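Local coordinates for DUF2235 domain-containing protein (Pseudomonas aeruginosa, PDB 4O5P) that probably hydrolyses phospholipids of target-cell membranes as the effector Tle1, delivered by the type VI secretion system, at residues 123-128 and 144-148; 754-759 and 807-812; 360-364 and 689-693; 61-65 and 223-227. All coordinates share one frame; numbering follows the deposited sequence.

Contact 1 (123-128 and 144-148); sequences FPDIKE and NRINW
Arg145, on helix 139-162, grips Glu128 end-on with two nitrogens, one for each carboxylate oxygen. NH1 of Arg145 reaches OE1 of Glu128 at 2.9 Å, on its syn side and nearly in the guanidinium plane. NH2 of Arg145 meets OE2 of Glu128 at 3.0 Å, but from above the carboxylate, since the two flat groups are steeply turned against each other. The guanidinium has further partners: NE donates to the carbonyl of Pro117 and NH1 also to that of Gly141, while CD2 of Phe123 lies over one face. OE1 of Glu128 also accepts a hydrogen bond from a water 2.6 Å away, which accepts one from ND2 of Asn144.

One turn further along the helix, NE1 of Trp148 donates to OD2 of Asp125 over 3.2 Å, on the anti side and bent to 145°. Phe123, its CG anti to the backbone N (chi1 -162°), drives its edge into the indole face: CZ of Phe123 is 3.4 Å from CE2 of Trp148, a T-shaped pair with planes at 65°. Ile126 fills the middle, CD1 against CB of Asn144 and NH1 of Arg145. Within the loop, the carbonyl of Phe123 accepts from the amides of Ile126 and Glu128 on opposite faces, and Lys127 and Glu128 together face Phe123: a G1 beta bulge, closing a tight turn against a helix.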
# COMPACT_ATOMS: atom_id res chain seq x y z
N PHE A 123 6.57 12.17 -8.36
CA PHE A 123 5.77 11.80 -9.52
C PHE A 123 5.47 13.08 -10.31
O PHE A 123 4.50 13.78 -10.00
CB PHE A 123 4.46 11.15 -9.10
CG PHE A 123 3.77 10.36 -10.20
CD1 PHE A 123 4.35 10.24 -11.46
CD2 PHE A 123 2.54 9.76 -9.98
CE1 PHE A 123 3.72 9.53 -12.47
CE2 PHE A 123 1.90 9.05 -10.99
CZ PHE A 123 2.50 8.94 -12.24
N PRO A 124 6.30 13.38 -11.31
CA PRO A 124 6.19 14.63 -12.08
C PRO A 124 4.83 14.75 -12.77
O PRO A 124 4.29 15.85 -12.82
CB PRO A 124 7.30 14.50 -13.12
CG PRO A 124 8.31 13.57 -12.49
CD PRO A 124 7.49 12.58 -11.70
N ASP A 125 4.28 13.64 -13.25
CA ASP A 125 3.02 13.63 -13.99
C ASP A 125 1.83 14.18 -13.20
O ASP A 125 0.84 14.62 -13.79
CB ASP A 125 2.69 12.21 -14.49
CG ASP A 125 3.71 11.68 -15.49
OD1 ASP A 125 4.90 12.04 -15.37
OD2 ASP A 125 3.32 10.89 -16.38
N ILE A 126 1.93 14.14 -11.88
CA ILE A 126 0.89 14.68 -11.00
C ILE A 126 1.45 15.87 -10.19
O ILE A 126 0.85 16.30 -9.20
CB ILE A 126 0.32 13.61 -10.06
CG1 ILE A 126 1.42 13.00 -9.19
CG2 ILE A 126 -0.42 12.52 -10.87
CD1 ILE A 126 0.90 12.33 -7.94
N LYS A 127 2.59 16.37 -10.64
CA LYS A 127 3.29 17.51 -10.03
C LYS A 127 3.63 17.32 -8.55
O LYS A 127 3.61 18.28 -7.77
CB LYS A 127 2.51 18.82 -10.25
CG LYS A 127 2.46 19.22 -11.72
CD LYS A 127 1.70 20.53 -11.92
CE LYS A 127 0.23 20.33 -11.69
NZ LYS A 127 -0.55 21.35 -12.45
N GLU A 128 3.93 16.08 -8.17
CA GLU A 128 4.41 15.77 -6.84
C GLU A 128 5.92 15.81 -6.94
O GLU A 128 6.54 14.86 -7.41
CB GLU A 128 3.95 14.37 -6.43
CG GLU A 128 4.29 13.97 -4.99
CD GLU A 128 3.44 12.81 -4.52
OE1 GLU A 128 2.26 12.75 -4.93
OE2 GLU A 128 3.94 11.96 -3.75
N ASN A 144 -4.54 11.08 -6.53
CA ASN A 144 -3.95 11.55 -7.78
C ASN A 144 -3.34 10.42 -8.60
O ASN A 144 -3.36 10.46 -9.83
CB ASN A 144 -2.87 12.60 -7.50
CG ASN A 144 -3.42 13.88 -6.92
OD1 ASN A 144 -4.61 14.19 -7.06
ND2 ASN A 144 -2.55 14.64 -6.27
N ARG A 145 -2.79 9.42 -7.91
CA ARG A 145 -2.26 8.24 -8.61
C ARG A 145 -3.36 7.38 -9.26
O ARG A 145 -3.22 6.91 -10.40
CB ARG A 145 -1.39 7.41 -7.65
CG ARG A 145 -0.07 8.11 -7.35
CD ARG A 145 0.72 7.41 -6.23
NE ARG A 145 2.06 7.99 -6.09
CZ ARG A 145 2.30 9.21 -5.64
NH1 ARG A 145 1.29 10.02 -5.29
NH2 ARG A 145 3.55 9.64 -5.54
N ILE A 146 -4.46 7.17 -8.53
CA ILE A 146 -5.63 6.49 -9.10
C ILE A 146 -6.14 7.24 -10.34
O ILE A 146 -6.38 6.65 -11.39
CB ILE A 146 -6.76 6.38 -8.04
CG1 ILE A 146 -6.28 5.53 -6.86
CG2 ILE A 146 -7.99 5.72 -8.64
CD1 ILE A 146 -7.05 5.81 -5.59
N ASN A 147 -6.28 8.55 -10.22
CA ASN A 147 -6.81 9.33 -11.34
C ASN A 147 -5.88 9.39 -12.56
O ASN A 147 -6.34 9.36 -13.71
CB ASN A 147 -7.26 10.72 -10.87
CG ASN A 147 -8.56 10.65 -10.06
OD1 ASN A 147 -9.39 9.79 -10.30
ND2 ASN A 147 -8.71 11.54 -9.07
N TRP A 148 -4.57 9.46 -12.30
CA TRP A 148 -3.56 9.31 -13.33
C TRP A 148 -3.78 7.99 -14.05
O TRP A 148 -3.78 7.93 -15.28
CB TRP A 148 -2.16 9.28 -12.69
CG TRP A 148 -1.03 9.19 -13.69
CD1 TRP A 148 -0.46 10.24 -14.36
CD2 TRP A 148 -0.34 8.01 -14.12
NE1 TRP A 148 0.54 9.78 -15.18
CE2 TRP A 148 0.64 8.41 -15.05
CE3 TRP A 148 -0.47 6.65 -13.82
CZ2 TRP A 148 1.48 7.50 -15.69
CZ3 TRP A 148 0.38 5.75 -14.45
CH2 TRP A 148 1.34 6.18 -15.37
O HOH W 1 0.15 14.22 -4.91

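Contact 2 (754-759 and 807-812); sequences DPLTGI and QVLLAQ
A tight turn following strand 749-753 packs here against the last modelled helix, 803-814, with Val808 seated over the side chains of Asp754 and Ile759. The two branches of the valine divide the work. CG1 of Val808, anti to its own backbone N (chi1 173°), lies against the carboxylate of Asp754, 3.6 Å from CG of that residue. CG2 of Val808 turns the other way and meets the aliphatic side of the turn, 3.7 Å from CB of Ile759.

One turn of helix further on, CB of Ala811 faces CB of Leu756 at 4.2 Å. The Gln812 chain is bent at chi2 (-66°), which folds its amide back toward the turn; NE2 of Gln812 comes to 3.2 Å from CD1 of Leu756 and crosses that side chain at about a right angle. The same nitrogen is 3.5 Å from OD1 of Asp754, with amide and carboxylate planes almost perpendicular, and this is proximity without a hydrogen bond. At the N-terminal end of the helical segment, CD1 of Ile759 rests on CB and OE1 of Gln807.

Leu713 touches both Asp754 and Gln812, and Leu795 of helix 795-798 backs Val808 and Gln812. Inside the turn, the amide of Asp754 bonds to the carbonyl of Ile759 over 2.9 Å and that of Gly758 to the carbonyl of Asp754. OD1 of Asp754 takes a weak bond from the amide of Leu756, as in an Asx turn. With Pro755 to Thr757 in helical conformation and Gly758 left-handed, this is a four-residue hairpin-type loop closed by glycine, with a helix packed on it.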
# COMPACT_ATOMS: atom_id res chain seq x y z
N ASP A 754 -5.15 23.51 20.56
CA ASP A 754 -4.50 24.01 19.36
C ASP A 754 -2.98 23.84 19.52
O ASP A 754 -2.42 24.28 20.52
CB ASP A 754 -4.86 25.48 19.19
CG ASP A 754 -4.10 26.15 18.07
OD1 ASP A 754 -3.75 25.45 17.10
OD2 ASP A 754 -3.87 27.38 18.15
N PRO A 755 -2.32 23.18 18.55
CA PRO A 755 -0.87 22.96 18.64
C PRO A 755 -0.07 24.27 18.56
O PRO A 755 0.99 24.38 19.17
CB PRO A 755 -0.57 22.12 17.39
CG PRO A 755 -1.85 21.47 17.04
CD PRO A 755 -2.92 22.46 17.41
N LEU A 756 -0.57 25.24 17.81
CA LEU A 756 0.15 26.49 17.61
C LEU A 756 0.22 27.36 18.87
O LEU A 756 1.26 27.95 19.17
CB LEU A 756 -0.44 27.30 16.46
CG LEU A 756 -0.48 26.59 15.10
CD1 LEU A 756 -0.75 27.59 14.00
CD2 LEU A 756 0.82 25.86 14.85
N THR A 757 -0.90 27.45 19.59
CA THR A 757 -0.98 28.35 20.73
C THR A 757 -1.02 27.62 22.07
O THR A 757 -0.75 28.22 23.11
CB THR A 757 -2.23 29.21 20.63
OG1 THR A 757 -2.22 30.22 21.65
CG2 THR A 757 -3.42 28.36 20.82
N GLY A 758 -1.37 26.34 22.06
CA GLY A 758 -1.50 25.58 23.29
C GLY A 758 -2.86 25.71 23.97
O GLY A 758 -3.13 25.04 24.97
N ILE A 759 -3.73 26.55 23.41
CA ILE A 759 -5.04 26.84 24.00
C ILE A 759 -5.99 25.64 23.93
O ILE A 759 -6.02 24.91 22.94
CB ILE A 759 -5.67 28.11 23.36
CG1 ILE A 759 -4.87 29.36 23.74
CG2 ILE A 759 -7.11 28.31 23.79
CD1 ILE A 759 -5.20 30.60 22.90
N GLN A 807 -7.61 34.04 19.72
CA GLN A 807 -6.15 33.89 19.57
C GLN A 807 -5.77 32.69 18.70
O GLN A 807 -4.91 32.80 17.80
CB GLN A 807 -5.44 33.83 20.92
CG GLN A 807 -4.86 35.17 21.35
CD GLN A 807 -4.57 35.21 22.83
OE1 GLN A 807 -4.83 34.25 23.55
NE2 GLN A 807 -4.02 36.33 23.30
N VAL A 808 -6.40 31.55 18.97
CA VAL A 808 -6.20 30.37 18.11
C VAL A 808 -6.37 30.74 16.64
O VAL A 808 -5.52 30.42 15.81
CB VAL A 808 -7.17 29.23 18.46
CG1 VAL A 808 -7.07 28.10 17.45
CG2 VAL A 808 -6.92 28.73 19.88
N LEU A 809 -7.45 31.46 16.35
CA LEU A 809 -7.83 31.86 15.00
C LEU A 809 -6.83 32.82 14.37
O LEU A 809 -6.55 32.72 13.18
CB LEU A 809 -9.22 32.49 15.00
CG LEU A 809 -9.64 33.22 13.72
CD1 LEU A 809 -9.77 32.25 12.55
CD2 LEU A 809 -10.94 33.98 13.94
N LEU A 810 -6.31 33.76 15.15
CA LEU A 810 -5.26 34.63 14.66
C LEU A 810 -4.04 33.81 14.20
O LEU A 810 -3.51 34.00 13.08
CB LEU A 810 -4.86 35.63 15.76
CG LEU A 810 -3.65 36.50 15.45
CD1 LEU A 810 -3.94 37.32 14.22
CD2 LEU A 810 -3.32 37.38 16.64
N ALA A 811 -3.62 32.86 15.05
CA ALA A 811 -2.48 32.00 14.70
C ALA A 811 -2.74 31.17 13.44
O ALA A 811 -1.92 31.15 12.52
CB ALA A 811 -2.12 31.10 15.87
N GLN A 812 -3.87 30.47 13.43
CA GLN A 812 -4.28 29.66 12.29
C GLN A 812 -4.37 30.48 11.00
O GLN A 812 -3.92 30.03 9.94
CB GLN A 812 -5.63 29.01 12.58
CG GLN A 812 -5.58 27.86 13.57
CD GLN A 812 -4.81 26.66 13.03
OE1 GLN A 812 -5.21 26.04 12.03
NE2 GLN A 812 -3.71 26.33 13.69

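Contact 3 (360-364 and 689-693); sequences RTGPS and FDNES
Arg360 meets Asp690 and Asn691 with two different parts of its guanidinium. Its edge serves the aspartate: NH2 of Arg360 donates to OD2 of Asp690 over 3.0 Å at 165°, a salt bridge that is almost exactly in the guanidinium plane yet comes from above the carboxylate. NE of Arg360 adds a weak bond to the same oxygen. One face is taken by the amide of Asn691, stacked at 24° with its CG 3.3 Å from NE of Arg360; a chi1 of 62° swings that amide over the arginine. A water ties the three together, accepting from NE of Arg360 and donating to OD2 of Asp690 and OD1 of Asn691.

Asp690 and Asn691 are the corner residues of a type II' beta turn from Phe689 to Glu692, the hairpin linking strands 687-689 and 692-693. Nearer Ser364, a second water accepts from OG of Ser364 and donates to the carbonyl of Phe689 and to OE1 of Glu692, 2.7 Å away from that last oxygen.

Further out, Arg307 forms a second salt bridge to OD2 of Asp690. Asp781 accepts from ND2 of Asn691, fixing the amide's rotation, and Arg350 of strand 346-353 donates to OG of Ser364 and lies in cation-pi contact with Phe689.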
# COMPACT_ATOMS: atom_id res chain seq x y z
N ARG A 360 -25.79 -5.75 3.97
CA ARG A 360 -24.91 -6.91 4.08
C ARG A 360 -25.63 -8.11 4.67
O ARG A 360 -26.36 -8.01 5.65
CB ARG A 360 -23.67 -6.58 4.91
CG ARG A 360 -22.60 -5.80 4.15
CD ARG A 360 -21.72 -4.99 5.10
NE ARG A 360 -20.68 -4.27 4.38
CZ ARG A 360 -20.69 -2.96 4.16
NH1 ARG A 360 -21.69 -2.21 4.60
NH2 ARG A 360 -19.70 -2.40 3.47
N THR A 361 -25.40 -9.27 4.06
CA THR A 361 -25.99 -10.51 4.54
C THR A 361 -24.94 -11.61 4.46
O THR A 361 -24.12 -11.64 3.54
CB THR A 361 -27.22 -10.91 3.69
OG1 THR A 361 -28.23 -9.89 3.82
CG2 THR A 361 -27.78 -12.22 4.16
N GLY A 362 -24.98 -12.52 5.44
CA GLY A 362 -24.12 -13.68 5.42
C GLY A 362 -22.78 -13.43 6.10
O GLY A 362 -22.50 -12.32 6.57
N PRO A 363 -21.94 -14.46 6.15
CA PRO A 363 -20.63 -14.34 6.79
C PRO A 363 -19.66 -13.56 5.90
O PRO A 363 -19.93 -13.34 4.71
CB PRO A 363 -20.17 -15.79 6.90
CG PRO A 363 -20.82 -16.47 5.71
CD PRO A 363 -22.16 -15.79 5.56
N SER A 364 -18.54 -13.14 6.48
CA SER A 364 -17.49 -12.57 5.65
C SER A 364 -16.93 -13.71 4.82
O SER A 364 -16.66 -14.77 5.34
CB SER A 364 -16.41 -11.95 6.53
OG SER A 364 -15.47 -11.23 5.75
N PHE A 689 -11.75 -6.20 6.92
CA PHE A 689 -12.42 -7.01 5.91
C PHE A 689 -13.63 -6.18 5.50
O PHE A 689 -14.72 -6.31 6.08
CB PHE A 689 -12.88 -8.37 6.46
CG PHE A 689 -11.84 -9.10 7.27
CD1 PHE A 689 -11.72 -8.86 8.64
CD2 PHE A 689 -11.03 -10.06 6.69
CE1 PHE A 689 -10.77 -9.55 9.40
CE2 PHE A 689 -10.09 -10.75 7.44
CZ PHE A 689 -9.96 -10.49 8.79
N ASP A 690 -13.42 -5.29 4.53
CA ASP A 690 -14.43 -4.31 4.15
C ASP A 690 -14.80 -3.43 5.35
O ASP A 690 -13.97 -2.68 5.83
CB ASP A 690 -15.65 -4.99 3.53
CG ASP A 690 -16.66 -4.01 2.97
OD1 ASP A 690 -16.38 -2.79 2.86
OD2 ASP A 690 -17.76 -4.47 2.60
N ASN A 691 -16.04 -3.53 5.83
CA ASN A 691 -16.47 -2.69 6.93
C ASN A 691 -16.05 -3.25 8.29
O ASN A 691 -16.09 -2.54 9.28
CB ASN A 691 -18.00 -2.49 6.91
CG ASN A 691 -18.75 -3.80 7.07
OD1 ASN A 691 -18.39 -4.81 6.47
ND2 ASN A 691 -19.80 -3.78 7.89
N GLU A 692 -15.64 -4.51 8.31
CA GLU A 692 -15.31 -5.18 9.58
C GLU A 692 -13.81 -5.17 9.84
O GLU A 692 -13.01 -4.98 8.92
CB GLU A 692 -15.83 -6.63 9.56
CG GLU A 692 -17.30 -6.76 9.18
CD GLU A 692 -17.81 -8.18 9.28
OE1 GLU A 692 -17.20 -9.10 8.68
OE2 GLU A 692 -18.81 -8.39 9.99
N SER A 693 -13.42 -5.40 11.09
CA SER A 693 -12.01 -5.48 11.45
C SER A 693 -11.78 -6.65 12.41
O SER A 693 -12.74 -7.15 13.02
CB SER A 693 -11.53 -4.15 12.08
OG SER A 693 -12.40 -3.75 13.12
O HOH W 2 -18.61 -6.50 4.28
O HOH W 3 -16.50 -8.70 6.06

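Contact 4 (61-65 and 223-227); sequences CCKAI and KPHIL
Strands 62-65 and 225-227 run parallel, their axes 4.9 Å apart at closest approach and twisted by 37°, with Cys62 paired to His225 and Lys63 to Ile226. Three backbone bonds hold them. The amide N of His225 reaches the carbonyl O of Cys61 over 2.8 Å. The amide of Lys63 then bonds to the carbonyl of His225, and that of Leu227 to the carbonyl of Lys63. Pro224, after a cis peptide bond, also brings its CA to 3.1 Å from O of Cys61, a CA-H...O contact.

On one face, CB of Cys62 touches CD1 of Leu227 at 3.8 Å, and Phe41 of helix 36-43 lies over this pair. On the other, Lys63 and Ile226 run side by side in the same direction, CE of Lys63 being 3.7 Å from CD1 of Ile226. The lysine is extended beyond CG, which carries NZ to the carbonyl of Ser108. CD1 of Ile65 packs on CG2 of Ile226 at 3.8 Å, and Thr160 of helix 139-162 touches all three side chains. These are parallel neighbours in the central sheet, with helices on both faces, as in the alpha/beta-hydrolase clan to which the catalytic domain belongs; strand 225-236 runs on into what is probably the nucleophile elbow.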
# COMPACT_ATOMS: atom_id res chain seq x y z
N CYS A 61 -7.07 -7.00 -39.35
CA CYS A 61 -8.52 -6.78 -39.42
C CYS A 61 -9.11 -6.15 -38.16
O CYS A 61 -9.81 -5.14 -38.23
CB CYS A 61 -9.24 -8.09 -39.75
SG CYS A 61 -8.78 -9.48 -38.72
N CYS A 62 -8.86 -6.76 -37.00
CA CYS A 62 -9.34 -6.22 -35.73
C CYS A 62 -8.29 -6.37 -34.64
O CYS A 62 -7.31 -7.11 -34.82
CB CYS A 62 -10.63 -6.94 -35.32
SG CYS A 62 -10.74 -8.63 -35.96
N LYS A 63 -8.47 -5.66 -33.52
CA LYS A 63 -7.60 -5.84 -32.36
C LYS A 63 -8.27 -5.41 -31.06
O LYS A 63 -9.03 -4.44 -31.03
CB LYS A 63 -6.27 -5.09 -32.55
CG LYS A 63 -6.41 -3.57 -32.63
CD LYS A 63 -5.07 -2.89 -32.89
CE LYS A 63 -5.23 -1.37 -32.81
NZ LYS A 63 -4.09 -0.61 -33.39
N ALA A 64 -8.02 -6.15 -29.98
CA ALA A 64 -8.40 -5.66 -28.67
C ALA A 64 -7.28 -4.76 -28.17
O ALA A 64 -6.15 -4.84 -28.66
CB ALA A 64 -8.65 -6.80 -27.71
N ILE A 65 -7.60 -3.89 -27.22
CA ILE A 65 -6.56 -3.09 -26.58
C ILE A 65 -6.25 -3.73 -25.23
O ILE A 65 -7.15 -3.86 -24.40
CB ILE A 65 -7.00 -1.62 -26.42
CG1 ILE A 65 -7.50 -1.09 -27.76
CG2 ILE A 65 -5.84 -0.76 -25.89
CD1 ILE A 65 -7.95 0.33 -27.72
N LYS A 223 -10.21 -0.18 -41.01
CA LYS A 223 -9.57 -1.24 -40.24
C LYS A 223 -8.29 -0.70 -39.61
O LYS A 223 -7.64 0.17 -40.17
CB LYS A 223 -9.30 -2.45 -41.14
CG LYS A 223 -10.58 -3.10 -41.72
CD LYS A 223 -10.27 -4.28 -42.65
CE LYS A 223 -9.62 -3.85 -43.97
NZ LYS A 223 -10.60 -3.62 -45.09
N PRO A 224 -7.92 -1.21 -38.41
CA PRO A 224 -8.51 -2.33 -37.66
C PRO A 224 -9.79 -1.95 -36.91
O PRO A 224 -9.90 -0.82 -36.43
CB PRO A 224 -7.41 -2.68 -36.64
CG PRO A 224 -6.22 -1.75 -36.96
CD PRO A 224 -6.81 -0.59 -37.68
N HIS A 225 -10.75 -2.88 -36.81
CA HIS A 225 -11.91 -2.68 -35.95
C HIS A 225 -11.50 -2.81 -34.48
O HIS A 225 -11.08 -3.88 -34.05
CB HIS A 225 -13.01 -3.71 -36.25
CG HIS A 225 -13.78 -3.44 -37.50
ND1 HIS A 225 -13.21 -2.91 -38.64
CD2 HIS A 225 -15.08 -3.67 -37.82
CE1 HIS A 225 -14.12 -2.81 -39.59
NE2 HIS A 225 -15.26 -3.27 -39.12
N ILE A 226 -11.63 -1.72 -33.71
CA ILE A 226 -11.30 -1.74 -32.29
C ILE A 226 -12.40 -2.43 -31.50
O ILE A 226 -13.55 -1.98 -31.50
CB ILE A 226 -11.06 -0.32 -31.74
CG1 ILE A 226 -10.02 0.40 -32.59
CG2 ILE A 226 -10.62 -0.37 -30.30
CD1 ILE A 226 -8.75 -0.40 -32.80
N LEU A 227 -12.05 -3.51 -30.80
CA LEU A 227 -13.04 -4.41 -30.24
C LEU A 227 -13.36 -4.22 -28.76
O LEU A 227 -14.53 -4.24 -28.37
CB LEU A 227 -12.61 -5.86 -30.46
CG LEU A 227 -12.67 -6.35 -31.90
CD1 LEU A 227 -12.19 -7.78 -31.98
CD2 LEU A 227 -14.09 -6.23 -32.42

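In the fold
From the N terminus, contact 4 opens first, at 61-65, and closes at 223-227, pairing two neighbouring parallel strands of the main sheet. Contact 1 opens and closes within that span, fastening the loop after strand 111-116 to helix 139-162, the helix whose far end packs on contact 4. Contact 3 follows in series and spans much of the rest of the chain, joining the loop after strand 346-353 to the hairpin at 689-693, and so the catalytic and C-terminal family regions. Contact 2 comes last, setting a turn against the last modelled helix; its centre is about 62 Å from that of contact 4. None of the loops cross.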